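Acyl-coenzyme A oxidase 3 (PDB 5YS9) oxidises acyl-CoA esters of various chain lengths to (2E)-enoyl-CoA, using FAD and molecular oxygen and releasing hydrogen peroxide, in peroxisomal fatty acid beta-oxidation. Local coordinates at residues 202-207 with 262-267; 512-517 with 554-559; 527-532 with 540-545. All blocks are in the same frame, centred on the assembly; numbering follows the deposited sequence.

Contact 1. Residues 202-207 with 262-267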
ATOM      1  N   GLY A 202      -3.991   1.622  23.362  1.00 33.16           N
ATOM      2  CA  GLY A 202      -4.733   2.841  23.033  1.00 31.07           C
ATOM      3  C   GLY A 202      -5.353   3.465  24.259  1.00 32.29           C
ATOM      4  O   GLY A 202      -5.975   2.773  25.041  1.00 33.02           O
ATOM      5  N   GLY A 203      -5.120   4.769  24.460  1.00 34.81           N
ATOM      6  CA  GLY A 203      -5.641   5.485  25.639  1.00 34.11           C
ATOM      7  C   GLY A 203      -4.722   5.508  26.849  1.00 34.98           C
ATOM      8  O   GLY A 203      -4.900   6.333  27.753  1.00 34.44           O
ATOM      9  N   ALA A 204      -3.767   4.576  26.900  1.00 35.24           N
ATOM     10  CA  ALA A 204      -2.903   4.455  28.078  1.00 35.46           C
ATOM     11  C   ALA A 204      -1.932   5.598  28.212  1.00 32.23           C
ATOM     12  O   ALA A 204      -1.536   5.941  29.320  1.00 32.78           O
ATOM     13  CB  ALA A 204      -2.138   3.138  28.073  1.00 33.12           C
ATOM     14  N   ALA A 205      -1.500   6.154  27.096  1.00 34.30           N
ATOM     15  CA  ALA A 205      -0.366   7.077  27.145  1.00 34.55           C
ATOM     16  C   ALA A 205      -0.802   8.308  27.905  1.00 30.51           C
ATOM     17  O   ALA A 205      -0.199   8.675  28.865  1.00 36.56           O
ATOM     18  CB  ALA A 205       0.132   7.423  25.771  1.00 33.60           C
ATOM     19  N   HIS A 206      -1.924   8.861  27.548  1.00 32.63           N
ATOM     20  CA  HIS A 206      -2.382  10.099  28.149  1.00 37.86           C
ATOM     21  C   HIS A 206      -3.797  10.089  28.722  1.00 36.74           C
ATOM     22  O   HIS A 206      -4.152  11.044  29.385  1.00 35.34           O
ATOM     23  CB  HIS A 206      -2.315  11.222  27.105  1.00 36.76           C
ATOM     24  CG  HIS A 206      -0.930  11.683  26.784  1.00 39.96           C
ATOM     25  ND1 HIS A 206       0.103  11.651  27.701  1.00 42.06           N
ATOM     26  CD2 HIS A 206      -0.425  12.256  25.664  1.00 39.50           C
ATOM     27  CE1 HIS A 206       1.198  12.127  27.140  1.00 41.59           C
ATOM     28  NE2 HIS A 206       0.900  12.511  25.911  1.00 41.95           N
ATOM     29  N   SER A 207      -4.611   9.070  28.464  1.00 36.97           N
ATOM     30  CA  SER A 207      -6.048   9.189  28.763  1.00 38.23           C
ATOM     31  C   SER A 207      -6.548   8.354  29.908  1.00 36.63           C
ATOM     32  O   SER A 207      -7.373   8.817  30.694  1.00 36.06           O
ATOM     33  CB  SER A 207      -6.874   8.887  27.506  1.00 37.79           C
ATOM     34  OG  SER A 207      -6.146   9.275  26.369  1.00 38.18           O
ATOM     35  N   GLY A 262       0.064   3.708  24.337  1.00 30.35           N
ATOM     36  CA  GLY A 262       1.099   3.811  25.283  1.00 30.94           C
ATOM     37  C   GLY A 262       1.585   2.441  25.647  1.00 32.21           C
ATOM     38  O   GLY A 262       0.885   1.463  25.396  1.00 33.08           O
ATOM     39  N   TRP A 263       2.798   2.409  26.209  1.00 29.27           N
ATOM     40  CA  TRP A 263       3.366   1.228  26.845  1.00 30.21           C
ATOM     41  C   TRP A 263       3.099   1.290  28.325  1.00 30.14           C
ATOM     42  O   TRP A 263       3.003   2.368  28.849  1.00 32.54           O
ATOM     43  CB  TRP A 263       4.880   1.135  26.649  1.00 31.23           C
ATOM     44  CG  TRP A 263       5.694   2.298  27.108  1.00 31.10           C
ATOM     45  CD1 TRP A 263       6.042   3.354  26.344  1.00 31.29           C
ATOM     46  CD2 TRP A 263       6.279   2.523  28.389  1.00 33.86           C
ATOM     47  NE1 TRP A 263       6.789   4.232  27.053  1.00 36.30           N
ATOM     48  CE2 TRP A 263       6.973   3.753  28.314  1.00 35.94           C
ATOM     49  CE3 TRP A 263       6.305   1.815  29.588  1.00 35.34           C
ATOM     50  CZ2 TRP A 263       7.686   4.295  29.384  1.00 35.29           C
ATOM     51  CZ3 TRP A 263       7.024   2.352  30.679  1.00 32.82           C
ATOM     52  CH2 TRP A 263       7.706   3.569  30.560  1.00 35.97           C
ATOM     53  N   ILE A 264       2.973   0.140  28.977  1.00 29.91           N
ATOM     54  CA  ILE A 264       2.822   0.069  30.424  1.00 31.61           C
ATOM     55  C   ILE A 264       3.723  -1.026  31.024  1.00 31.56           C
ATOM     56  O   ILE A 264       3.789  -2.140  30.523  1.00 35.08           O
ATOM     57  CB  ILE A 264       1.366  -0.240  30.860  1.00 34.91           C
ATOM     58  CG1 ILE A 264       0.330   0.493  29.969  1.00 35.01           C
ATOM     59  CG2 ILE A 264       1.172   0.115  32.342  1.00 34.38           C
ATOM     60  CD1 ILE A 264      -1.111   0.087  30.260  1.00 35.50           C
ATOM     61  N   GLN A 265       4.380  -0.692  32.127  1.00 31.45           N
ATOM     62  CA  GLN A 265       5.009  -1.643  33.004  1.00 30.41           C
ATOM     63  C   GLN A 265       4.370  -1.573  34.388  1.00 34.39           C
ATOM     64  O   GLN A 265       4.086  -0.473  34.885  1.00 36.10           O
ATOM     65  CB  GLN A 265       6.466  -1.322  33.127  1.00 31.13           C
ATOM     66  CG  GLN A 265       7.176  -1.221  31.776  1.00 30.81           C
ATOM     67  CD  GLN A 265       8.626  -1.015  31.939  1.00 27.47           C
ATOM     68  OE1 GLN A 265       9.034  -0.497  32.934  1.00 29.56           O
ATOM     69  NE2 GLN A 265       9.414  -1.459  30.994  1.00 32.00           N
ATOM     70  N   PHE A 266       4.154  -2.766  34.979  1.00 34.11           N
ATOM     71  CA  PHE A 266       3.688  -2.957  36.359  1.00 31.31           C
ATOM     72  C   PHE A 266       4.803  -3.558  37.187  1.00 29.53           C
ATOM     73  O   PHE A 266       5.369  -4.565  36.810  1.00 31.18           O
ATOM     74  CB  PHE A 266       2.543  -3.960  36.394  1.00 30.13           C
ATOM     75  CG  PHE A 266       1.433  -3.643  35.460  1.00 29.25           C
ATOM     76  CD1 PHE A 266       1.473  -4.094  34.126  1.00 30.48           C
ATOM     77  CD2 PHE A 266       0.327  -2.954  35.897  1.00 27.54           C
ATOM     78  CE1 PHE A 266       0.447  -3.798  33.249  1.00 29.30           C
ATOM     79  CE2 PHE A 266      -0.720  -2.667  35.016  1.00 28.09           C
ATOM     80  CZ  PHE A 266      -0.643  -3.067  33.693  1.00 28.06           C
ATOM     81  N   THR A 267       5.094  -2.971  38.316  1.00 31.27           N
ATOM     82  CA  THR A 267       6.110  -3.499  39.219  1.00 35.92           C
ATOM     83  C   THR A 267       5.458  -3.671  40.581  1.00 37.20           C
ATOM     84  O   THR A 267       5.102  -2.683  41.256  1.00 36.76           O
ATOM     85  CB  THR A 267       7.322  -2.559  39.302  1.00 40.28           C
ATOM     86  OG1 THR A 267       7.757  -2.222  37.968  1.00 41.47           O
ATOM     87  CG2 THR A 267       8.471  -3.223  40.090  1.00 40.21           C
TER
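Ala205 and Gly262 bring the two backbones closest, their CA atoms 4.0 Å apart, where the 202-207 loop bends past the beginning of strand 262-272. No hydrogen bond joins the two segments. The loop holds its own shape through the bond from Ser207 N to Gly203 O (2.8 Å), which closes one tight turn over Ala204, Ala205 and His206. Gly203 starts that turn with phi at 91°, a backbone setting at which a side chain would press against the carbonyl oxygen of Gly202. Gly262 is constrained from across the contact: a CB there would point into the loop and meet Ala205 N at about 2.7 Å, a clash. The peptide between Ala204 and Ala205 fills this place, and the methyl of Ala205 rests beside it, its CB 3.8 Å from Gly262 CA. Both segments belong to the beta domain in the middle of the acyl-CoA dehydrogenase/oxidase fold, in which strands 198-201 and 262-272 run antiparallel and the loop carries the chain on to strand 210-219. Gly202 N donates a hydrogen bond to O4 of the FAD, while the carbonyl oxygens of Ala204 and Ala205 both accept from the guanidinium group of Arg234. Two residues further along the strand, the methyl of Ala204 meets the end of Ile264, with Ala204 CB 3.9 Å from Ile264 CD1 and slightly farther from CG1. Ile264 reaches it because CG1 lies beside its backbone N and the chain then extends (chi2 173°), carrying CD1 back to the loop. Its other branch, CG2, sits 3.9 Å above the ring plane of Phe266, toward the rim of one face. Trp263 turns away from the loop and meets Phe660 of the second subunit edge-to-face.

Contact 2. Residues 512-517 with 554-559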
ATOM      1  N   GLU A 512     -20.795 -23.057  -9.043  1.00 42.43           N
ATOM      2  CA  GLU A 512     -20.310 -24.425  -9.045  1.00 47.43           C
ATOM      3  C   GLU A 512     -18.793 -24.435  -9.281  1.00 42.61           C
ATOM      4  O   GLU A 512     -18.053 -25.182  -8.643  1.00 38.79           O
ATOM      5  CB  GLU A 512     -21.058 -25.245 -10.100  1.00 50.89           C
ATOM      6  CG  GLU A 512     -20.874 -26.753  -9.994  1.00 56.51           C
ATOM      7  CD  GLU A 512     -21.162 -27.434 -11.318  1.00 58.72           C
ATOM      8  OE1 GLU A 512     -20.231 -27.838 -12.038  1.00 63.49           O
ATOM      9  OE2 GLU A 512     -22.340 -27.524 -11.681  1.00 58.09           O
ATOM     10  N   ALA A 513     -18.344 -23.568 -10.170  1.00 42.40           N
ATOM     11  CA  ALA A 513     -16.925 -23.488 -10.492  1.00 46.29           C
ATOM     12  C   ALA A 513     -16.040 -23.052  -9.286  1.00 42.94           C
ATOM     13  O   ALA A 513     -14.933 -23.534  -9.144  1.00 38.14           O
ATOM     14  CB  ALA A 513     -16.723 -22.558 -11.685  1.00 47.24           C
ATOM     15  N   TRP A 514     -16.546 -22.150  -8.437  1.00 39.59           N
ATOM     16  CA  TRP A 514     -15.863 -21.786  -7.173  1.00 38.34           C
ATOM     17  C   TRP A 514     -15.946 -22.892  -6.104  1.00 37.89           C
ATOM     18  O   TRP A 514     -15.010 -23.062  -5.292  1.00 35.38           O
ATOM     19  CB  TRP A 514     -16.359 -20.420  -6.624  1.00 37.67           C
ATOM     20  CG  TRP A 514     -15.715 -19.331  -7.357  1.00 38.99           C
ATOM     21  CD1 TRP A 514     -16.268 -18.542  -8.325  1.00 38.92           C
ATOM     22  CD2 TRP A 514     -14.334 -18.959  -7.265  1.00 38.66           C
ATOM     23  NE1 TRP A 514     -15.303 -17.690  -8.837  1.00 39.63           N
ATOM     24  CE2 TRP A 514     -14.113 -17.924  -8.205  1.00 37.29           C
ATOM     25  CE3 TRP A 514     -13.252 -19.410  -6.481  1.00 38.04           C
ATOM     26  CZ2 TRP A 514     -12.856 -17.309  -8.371  1.00 37.63           C
ATOM     27  CZ3 TRP A 514     -12.012 -18.793  -6.627  1.00 35.74           C
ATOM     28  CH2 TRP A 514     -11.818 -17.757  -7.585  1.00 36.55           C
ATOM     29  N   GLU A 515     -17.062 -23.624  -6.091  1.00 35.43           N
ATOM     30  CA  GLU A 515     -17.183 -24.818  -5.252  1.00 36.60           C
ATOM     31  C   GLU A 515     -16.198 -25.877  -5.700  1.00 36.63           C
ATOM     32  O   GLU A 515     -15.550 -26.520  -4.850  1.00 39.17           O
ATOM     33  CB  GLU A 515     -18.634 -25.346  -5.209  1.00 37.06           C
ATOM     34  CG  GLU A 515     -19.611 -24.385  -4.522  1.00 36.46           C
ATOM     35  CD  GLU A 515     -21.040 -24.927  -4.413  1.00 42.39           C
ATOM     36  OE1 GLU A 515     -21.369 -25.965  -5.042  1.00 49.69           O
ATOM     37  OE2 GLU A 515     -21.858 -24.324  -3.680  1.00 42.60           O
ATOM     38  N   LYS A 516     -16.011 -26.030  -7.012  1.00 37.65           N
ATOM     39  CA  LYS A 516     -15.066 -27.018  -7.456  1.00 41.35           C
ATOM     40  C   LYS A 516     -13.639 -26.732  -6.983  1.00 39.24           C
ATOM     41  O   LYS A 516     -12.989 -27.584  -6.438  1.00 38.40           O
ATOM     42  CB  LYS A 516     -15.040 -27.188  -8.981  1.00 47.10           C
ATOM     43  CG  LYS A 516     -14.507 -28.584  -9.334  1.00 46.99           C
ATOM     44  CD  LYS A 516     -13.836 -28.690 -10.675  1.00 46.97           C
ATOM     45  CE  LYS A 516     -13.188 -30.055 -10.873  1.00 47.81           C
ATOM     46  NZ  LYS A 516     -14.132 -31.113 -11.314  1.00 46.43           N
ATOM     47  N   VAL A 517     -13.138 -25.547  -7.261  1.00 40.88           N
ATOM     48  CA  VAL A 517     -11.739 -25.249  -6.974  1.00 40.14           C
ATOM     49  C   VAL A 517     -11.460 -25.192  -5.443  1.00 39.72           C
ATOM     50  O   VAL A 517     -10.395 -25.600  -5.020  1.00 39.64           O
ATOM     51  CB  VAL A 517     -11.242 -23.980  -7.737  1.00 41.33           C
ATOM     52  CG1 VAL A 517     -11.399 -24.188  -9.247  1.00 40.89           C
ATOM     53  CG2 VAL A 517     -11.971 -22.711  -7.286  1.00 40.38           C
ATOM     54  N   ALA A 554      -7.613 -21.266   2.615  1.00 37.96           N
ATOM     55  CA  ALA A 554      -8.277 -20.094   3.230  1.00 35.62           C
ATOM     56  C   ALA A 554      -8.697 -19.097   2.151  1.00 33.73           C
ATOM     57  O   ALA A 554      -9.798 -18.531   2.174  1.00 30.07           O
ATOM     58  CB  ALA A 554      -7.353 -19.415   4.238  1.00 36.18           C
ATOM     59  N   LYS A 555      -7.800 -18.902   1.195  1.00 34.61           N
ATOM     60  CA  LYS A 555      -8.015 -17.932   0.137  1.00 36.53           C
ATOM     61  C   LYS A 555      -9.127 -18.361  -0.800  1.00 34.91           C
ATOM     62  O   LYS A 555      -9.988 -17.557  -1.125  1.00 38.51           O
ATOM     63  CB  LYS A 555      -6.740 -17.714  -0.652  1.00 40.66           C
ATOM     64  CG  LYS A 555      -6.780 -16.526  -1.598  1.00 46.38           C
ATOM     65  CD  LYS A 555      -5.953 -16.729  -2.860  1.00 51.18           C
ATOM     66  CE  LYS A 555      -4.730 -15.854  -2.895  1.00 56.22           C
ATOM     67  NZ  LYS A 555      -4.086 -15.996  -4.227  1.00 61.92           N
ATOM     68  N   ILE A 556      -9.122 -19.610  -1.241  1.00 34.99           N
ATOM     69  CA  ILE A 556     -10.103 -20.030  -2.229  1.00 35.60           C
ATOM     70  C   ILE A 556     -11.481 -20.134  -1.598  1.00 34.49           C
ATOM     71  O   ILE A 556     -12.473 -19.714  -2.180  1.00 33.58           O
ATOM     72  CB  ILE A 556      -9.688 -21.308  -2.986  1.00 35.63           C
ATOM     73  CG1 ILE A 556      -8.421 -21.047  -3.785  1.00 36.59           C
ATOM     74  CG2 ILE A 556     -10.764 -21.709  -3.982  1.00 35.97           C
ATOM     75  CD1 ILE A 556      -7.473 -22.233  -3.859  1.00 41.39           C
ATOM     76  N   HIS A 557     -11.536 -20.648  -0.393  1.00 34.69           N
ATOM     77  CA  HIS A 557     -12.807 -20.739   0.303  1.00 39.97           C
ATOM     78  C   HIS A 557     -13.461 -19.360   0.571  1.00 40.72           C
ATOM     79  O   HIS A 557     -14.678 -19.209   0.432  1.00 38.62           O
ATOM     80  CB  HIS A 557     -12.584 -21.533   1.599  1.00 42.63           C
ATOM     81  CG  HIS A 557     -13.729 -21.490   2.559  1.00 46.96           C
ATOM     82  ND1 HIS A 557     -14.845 -22.280   2.419  1.00 49.04           N
ATOM     83  CD2 HIS A 557     -13.899 -20.784   3.705  1.00 48.41           C
ATOM     84  CE1 HIS A 557     -15.659 -22.051   3.439  1.00 53.65           C
ATOM     85  NE2 HIS A 557     -15.098 -21.162   4.243  1.00 48.84           N
ATOM     86  N   THR A 558     -12.653 -18.379   0.981  1.00 38.82           N
ATOM     87  CA  THR A 558     -13.131 -17.033   1.215  1.00 37.15           C
ATOM     88  C   THR A 558     -13.636 -16.406  -0.101  1.00 38.27           C
ATOM     89  O   THR A 558     -14.686 -15.754  -0.152  1.00 38.69           O
ATOM     90  CB  THR A 558     -12.026 -16.191   1.886  1.00 39.06           C
ATOM     91  OG1 THR A 558     -11.602 -16.850   3.095  1.00 31.70           O
ATOM     92  CG2 THR A 558     -12.541 -14.768   2.251  1.00 37.98           C
ATOM     93  N   ARG A 559     -12.924 -16.635  -1.186  1.00 36.45           N
ATOM     94  CA  ARG A 559     -13.346 -16.073  -2.439  1.00 37.17           C
ATOM     95  C   ARG A 559     -14.707 -16.595  -2.912  1.00 40.29           C
ATOM     96  O   ARG A 559     -15.581 -15.836  -3.412  1.00 35.93           O
ATOM     97  CB  ARG A 559     -12.285 -16.347  -3.513  1.00 36.31           C
ATOM     98  CG  ARG A 559     -12.379 -15.409  -4.685  1.00 37.15           C
ATOM     99  CD  ARG A 559     -12.754 -14.005  -4.200  1.00 37.61           C
ATOM    100  NE  ARG A 559     -12.315 -13.007  -5.126  1.00 40.82           N
ATOM    101  CZ  ARG A 559     -11.155 -12.385  -5.093  1.00 38.36           C
ATOM    102  NH1 ARG A 559     -10.270 -12.641  -4.186  1.00 39.36           N
ATOM    103  NH2 ARG A 559     -10.880 -11.505  -6.020  1.00 47.02           N
TER
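Trp514 meets Arg559 over one face of its indole and Ile556 at its edge, the two residues of 554-559 that it touches, and these three side chains account for most of the contact. Segments 512-517 and 554-559 run nearly antiparallel, with axes 9.2 Å apart at closest approach and a signed crossing angle of -162°. Arg559 offers its aliphatic part to the indole: CG lies over one face of the six-membered ring, 4.1 Å from the centroid, in a CH-pi contact displaced toward the rim. The nearest ring atom is Trp514 CH2, 3.8 Å from Arg559 CG. The two side chains lie side by side and point the same way, but the bend at chi2 (37°) carries the chain beyond CG off the ring. The guanidinium plane is 12° from that of the ring, yet the group lies past the indole and does not stack on it. Ile556 comes instead at the edge of the indole, near its plane, with CG2 4.1 Å from Trp514 CZ3. The same methyl meets Val517 CG2 at 3.7 Å, the two side chains crossing at about a right angle, and so it fits between tryptophan and valine. Ser593 and Ile594 of helix 579-596 also touch the indole, and Phe601 of helix 598-604 meets Trp514 edge-to-face. Ser593 OG also accepts a hydrogen bond from Arg559 NE. No hydrogen bond or salt bridge crosses between the two segments: the arginine gives its methylenes to the tryptophan and uses its polar end on other partners, so the helices are joined here by apolar and CH-pi packing alone.

Contact 3. Residues 527-532 with 540-545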
ATOM      1  N   ASP A 527      -5.899 -34.941   1.852  1.00 43.52           N
ATOM      2  CA  ASP A 527      -5.210 -36.199   1.444  1.00 45.96           C
ATOM      3  C   ASP A 527      -3.728 -36.204   1.839  1.00 51.87           C
ATOM      4  O   ASP A 527      -3.241 -37.218   2.379  1.00 52.89           O
ATOM      5  CB  ASP A 527      -5.276 -36.468  -0.082  1.00 41.74           C
ATOM      6  CG  ASP A 527      -6.676 -36.821  -0.572  1.00 43.89           C
ATOM      7  OD1 ASP A 527      -7.549 -37.167   0.243  1.00 45.32           O
ATOM      8  OD2 ASP A 527      -6.925 -36.709  -1.788  1.00 44.48           O
ATOM      9  N   LYS A 528      -3.019 -35.106   1.534  1.00 49.00           N
ATOM     10  CA  LYS A 528      -1.578 -34.980   1.827  1.00 48.56           C
ATOM     11  C   LYS A 528      -1.291 -35.003   3.321  1.00 45.26           C
ATOM     12  O   LYS A 528      -0.253 -35.503   3.758  1.00 45.43           O
ATOM     13  CB  LYS A 528      -0.983 -33.681   1.251  1.00 49.99           C
ATOM     14  CG  LYS A 528      -0.765 -33.641  -0.249  1.00 52.95           C
ATOM     15  CD  LYS A 528       0.011 -32.377  -0.663  1.00 61.81           C
ATOM     16  CE  LYS A 528       1.117 -32.617  -1.693  1.00 62.53           C
ATOM     17  NZ  LYS A 528       0.585 -32.539  -3.080  1.00 61.15           N
ATOM     18  N   PHE A 529      -2.198 -34.413   4.091  1.00 45.87           N
ATOM     19  CA  PHE A 529      -2.093 -34.374   5.542  1.00 45.56           C
ATOM     20  C   PHE A 529      -2.175 -35.785   6.101  1.00 48.36           C
ATOM     21  O   PHE A 529      -1.491 -36.119   7.067  1.00 49.12           O
ATOM     22  CB  PHE A 529      -3.233 -33.540   6.115  1.00 43.93           C
ATOM     23  CG  PHE A 529      -3.360 -33.640   7.592  1.00 43.40           C
ATOM     24  CD1 PHE A 529      -4.122 -34.637   8.165  1.00 42.71           C
ATOM     25  CD2 PHE A 529      -2.709 -32.743   8.411  1.00 46.46           C
ATOM     26  CE1 PHE A 529      -4.275 -34.724   9.532  1.00 42.28           C
ATOM     27  CE2 PHE A 529      -2.836 -32.830   9.795  1.00 48.36           C
ATOM     28  CZ  PHE A 529      -3.636 -33.825  10.358  1.00 45.39           C
ATOM     29  N   VAL A 530      -3.070 -36.577   5.507  1.00 47.69           N
ATOM     30  CA  VAL A 530      -3.205 -37.995   5.812  1.00 51.23           C
ATOM     31  C   VAL A 530      -1.942 -38.805   5.391  1.00 50.73           C
ATOM     32  O   VAL A 530      -1.486 -39.635   6.170  1.00 50.66           O
ATOM     33  CB  VAL A 530      -4.535 -38.594   5.246  1.00 50.97           C
ATOM     34  CG1 VAL A 530      -4.619 -40.099   5.453  1.00 46.88           C
ATOM     35  CG2 VAL A 530      -5.747 -37.947   5.904  1.00 53.69           C
ATOM     36  N   GLU A 531      -1.376 -38.574   4.203  1.00 49.76           N
ATOM     37  CA  GLU A 531      -0.132 -39.265   3.829  1.00 55.28           C
ATOM     38  C   GLU A 531       0.985 -38.896   4.819  1.00 58.40           C
ATOM     39  O   GLU A 531       1.812 -39.746   5.182  1.00 58.19           O
ATOM     40  CB  GLU A 531       0.346 -38.923   2.407  1.00 54.91           C
ATOM     41  CG  GLU A 531      -0.468 -39.474   1.238  1.00 64.05           C
ATOM     42  CD  GLU A 531      -0.084 -38.798  -0.106  1.00 74.92           C
ATOM     43  OE1 GLU A 531      -0.991 -38.424  -0.900  1.00 73.75           O
ATOM     44  OE2 GLU A 531       1.144 -38.606  -0.355  1.00 73.84           O
ATOM     45  N   LEU A 532       1.011 -37.632   5.244  1.00 57.35           N
ATOM     46  CA  LEU A 532       2.125 -37.131   6.042  1.00 59.95           C
ATOM     47  C   LEU A 532       2.062 -37.581   7.496  1.00 54.09           C
ATOM     48  O   LEU A 532       3.118 -37.807   8.104  1.00 51.06           O
ATOM     49  CB  LEU A 532       2.240 -35.604   5.939  1.00 63.24           C
ATOM     50  CG  LEU A 532       2.876 -35.061   4.651  1.00 60.07           C
ATOM     51  CD1 LEU A 532       2.595 -33.572   4.590  1.00 58.29           C
ATOM     52  CD2 LEU A 532       4.375 -35.324   4.550  1.00 56.47           C
ATOM     53  N   ASP A 540       0.691 -31.265  14.097  1.00 58.86           N
ATOM     54  CA  ASP A 540       1.372 -29.989  13.949  1.00 55.03           C
ATOM     55  C   ASP A 540       2.430 -29.927  12.845  1.00 50.71           C
ATOM     56  O   ASP A 540       2.461 -28.953  12.115  1.00 51.23           O
ATOM     57  CB  ASP A 540       1.985 -29.585  15.283  1.00 58.13           C
ATOM     58  CG  ASP A 540       0.941 -29.243  16.308  1.00 61.25           C
ATOM     59  OD1 ASP A 540      -0.174 -28.825  15.908  1.00 53.46           O
ATOM     60  OD2 ASP A 540       1.247 -29.391  17.515  1.00 70.31           O
ATOM     61  N   GLN A 541       3.281 -30.940  12.716  1.00 50.35           N
ATOM     62  CA  GLN A 541       4.364 -30.908  11.723  1.00 54.23           C
ATOM     63  C   GLN A 541       3.847 -31.022  10.293  1.00 54.53           C
ATOM     64  O   GLN A 541       4.446 -30.491   9.336  1.00 51.57           O
ATOM     65  CB  GLN A 541       5.363 -32.030  11.973  1.00 58.25           C
ATOM     66  CG  GLN A 541       6.206 -31.874  13.230  1.00 62.05           C
ATOM     67  CD  GLN A 541       6.912 -33.176  13.637  1.00 67.22           C
ATOM     68  OE1 GLN A 541       6.434 -34.291  13.345  1.00 57.77           O
ATOM     69  NE2 GLN A 541       8.054 -33.038  14.323  1.00 67.43           N
ATOM     70  N   ALA A 542       2.746 -31.751  10.157  1.00 53.60           N
ATOM     71  CA  ALA A 542       2.065 -31.910   8.881  1.00 50.41           C
ATOM     72  C   ALA A 542       1.453 -30.590   8.405  1.00 49.44           C
ATOM     73  O   ALA A 542       1.642 -30.215   7.252  1.00 52.30           O
ATOM     74  CB  ALA A 542       0.995 -32.988   9.008  1.00 52.48           C
ATOM     75  N   PHE A 543       0.728 -29.893   9.287  1.00 46.10           N
ATOM     76  CA  PHE A 543       0.182 -28.574   8.962  1.00 45.86           C
ATOM     77  C   PHE A 543       1.284 -27.560   8.542  1.00 47.01           C
ATOM     78  O   PHE A 543       1.101 -26.794   7.576  1.00 42.09           O
ATOM     79  CB  PHE A 543      -0.631 -28.028  10.143  1.00 43.09           C
ATOM     80  CG  PHE A 543      -1.908 -28.758  10.384  1.00 43.06           C
ATOM     81  CD1 PHE A 543      -2.826 -28.967   9.346  1.00 42.39           C
ATOM     82  CD2 PHE A 543      -2.238 -29.227  11.667  1.00 46.98           C
ATOM     83  CE1 PHE A 543      -4.028 -29.639   9.584  1.00 40.47           C
ATOM     84  CE2 PHE A 543      -3.447 -29.894  11.911  1.00 40.38           C
ATOM     85  CZ  PHE A 543      -4.336 -30.095  10.866  1.00 40.61           C
ATOM     86  N   GLU A 544       2.432 -27.596   9.236  1.00 49.18           N
ATOM     87  CA  GLU A 544       3.602 -26.753   8.897  1.00 52.04           C
ATOM     88  C   GLU A 544       4.125 -27.082   7.482  1.00 52.41           C
ATOM     89  O   GLU A 544       4.361 -26.175   6.669  1.00 57.05           O
ATOM     90  CB  GLU A 544       4.743 -26.924   9.905  1.00 55.33           C
ATOM     91  CG  GLU A 544       4.391 -26.688  11.371  1.00 62.91           C
ATOM     92  CD  GLU A 544       4.814 -25.327  11.872  1.00 68.55           C
ATOM     93  OE1 GLU A 544       6.044 -25.168  12.150  1.00 61.20           O
ATOM     94  OE2 GLU A 544       3.898 -24.457  11.972  1.00 64.27           O
ATOM     95  N   GLU A 545       4.304 -28.367   7.195  1.00 47.59           N
ATOM     96  CA  GLU A 545       4.626 -28.820   5.831  1.00 53.60           C
ATOM     97  C   GLU A 545       3.643 -28.334   4.772  1.00 48.74           C
ATOM     98  O   GLU A 545       4.024 -28.256   3.610  1.00 50.77           O
ATOM     99  CB  GLU A 545       4.683 -30.368   5.730  1.00 57.64           C
ATOM    100  CG  GLU A 545       5.988 -31.009   6.180  1.00 63.41           C
ATOM    101  CD  GLU A 545       7.193 -30.451   5.448  1.00 69.21           C
ATOM    102  OE1 GLU A 545       7.066 -30.107   4.243  1.00 61.52           O
ATOM    103  OE2 GLU A 545       8.256 -30.340   6.095  1.00 73.57           O
TER
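Phe529 and Phe543 form an offset stack, their centroids 4.6 Å apart and their planes inclined by 30°. The corner of the Phe529 ring does the touching: its CE2 sits over one face of Phe543, toward the rim, and approaches Phe543 CZ to 3.3 Å. Phe529 swings across to this position with CG anti to the backbone N (chi1 170°). The methyl of Ala542 adds to the patch, its CB 3.8 Å from Phe529 CD2 and 4.2 Å from Leu532 CB. At the other end Leu532 CD1 rests on the CB of Glu545, 4.0 Å away. Putting an alanine in place of Phe543 would probably leave the Phe529 ring without its stacking partner and open a gap toward helix 458-477. That helix backs the pair, Leu474 against Phe529, and Arg467 and Ile470 against Phe543. Lys528 forms a salt bridge with Asp613 of the second subunit, and Glu544 packs on Tyr348 of that subunit, a residue of an FAD pocket. The two segments lie on consecutive helices joined by a short linker and packed at 133° in the all-helical C-terminal domain of acyl-CoA oxidases.

How the contacts relate
Every touching residue of contact 1 is buried, while contact 2 has one partly exposed residue (Arg559) and contact 3 two (Leu532 and Glu545). Contacts 2 and 3 share helix 507-534, their centres about 21 Å apart, and pair it with two helices that follow each other in the chain. Contact 1 lies in the beta domain, its centre about 43 and 42 Å from those of contacts 2 and 3. It packs two alanines of a loop whose Gly202 binds the FAD on a glycine and an isoleucine of a strand, whereas the helical contacts use aromatic rings: an indole against methylenes in contact 2, stacked phenyls in contact 3. Contacts 1 and 3 both reach the second subunit; contact 2 does not.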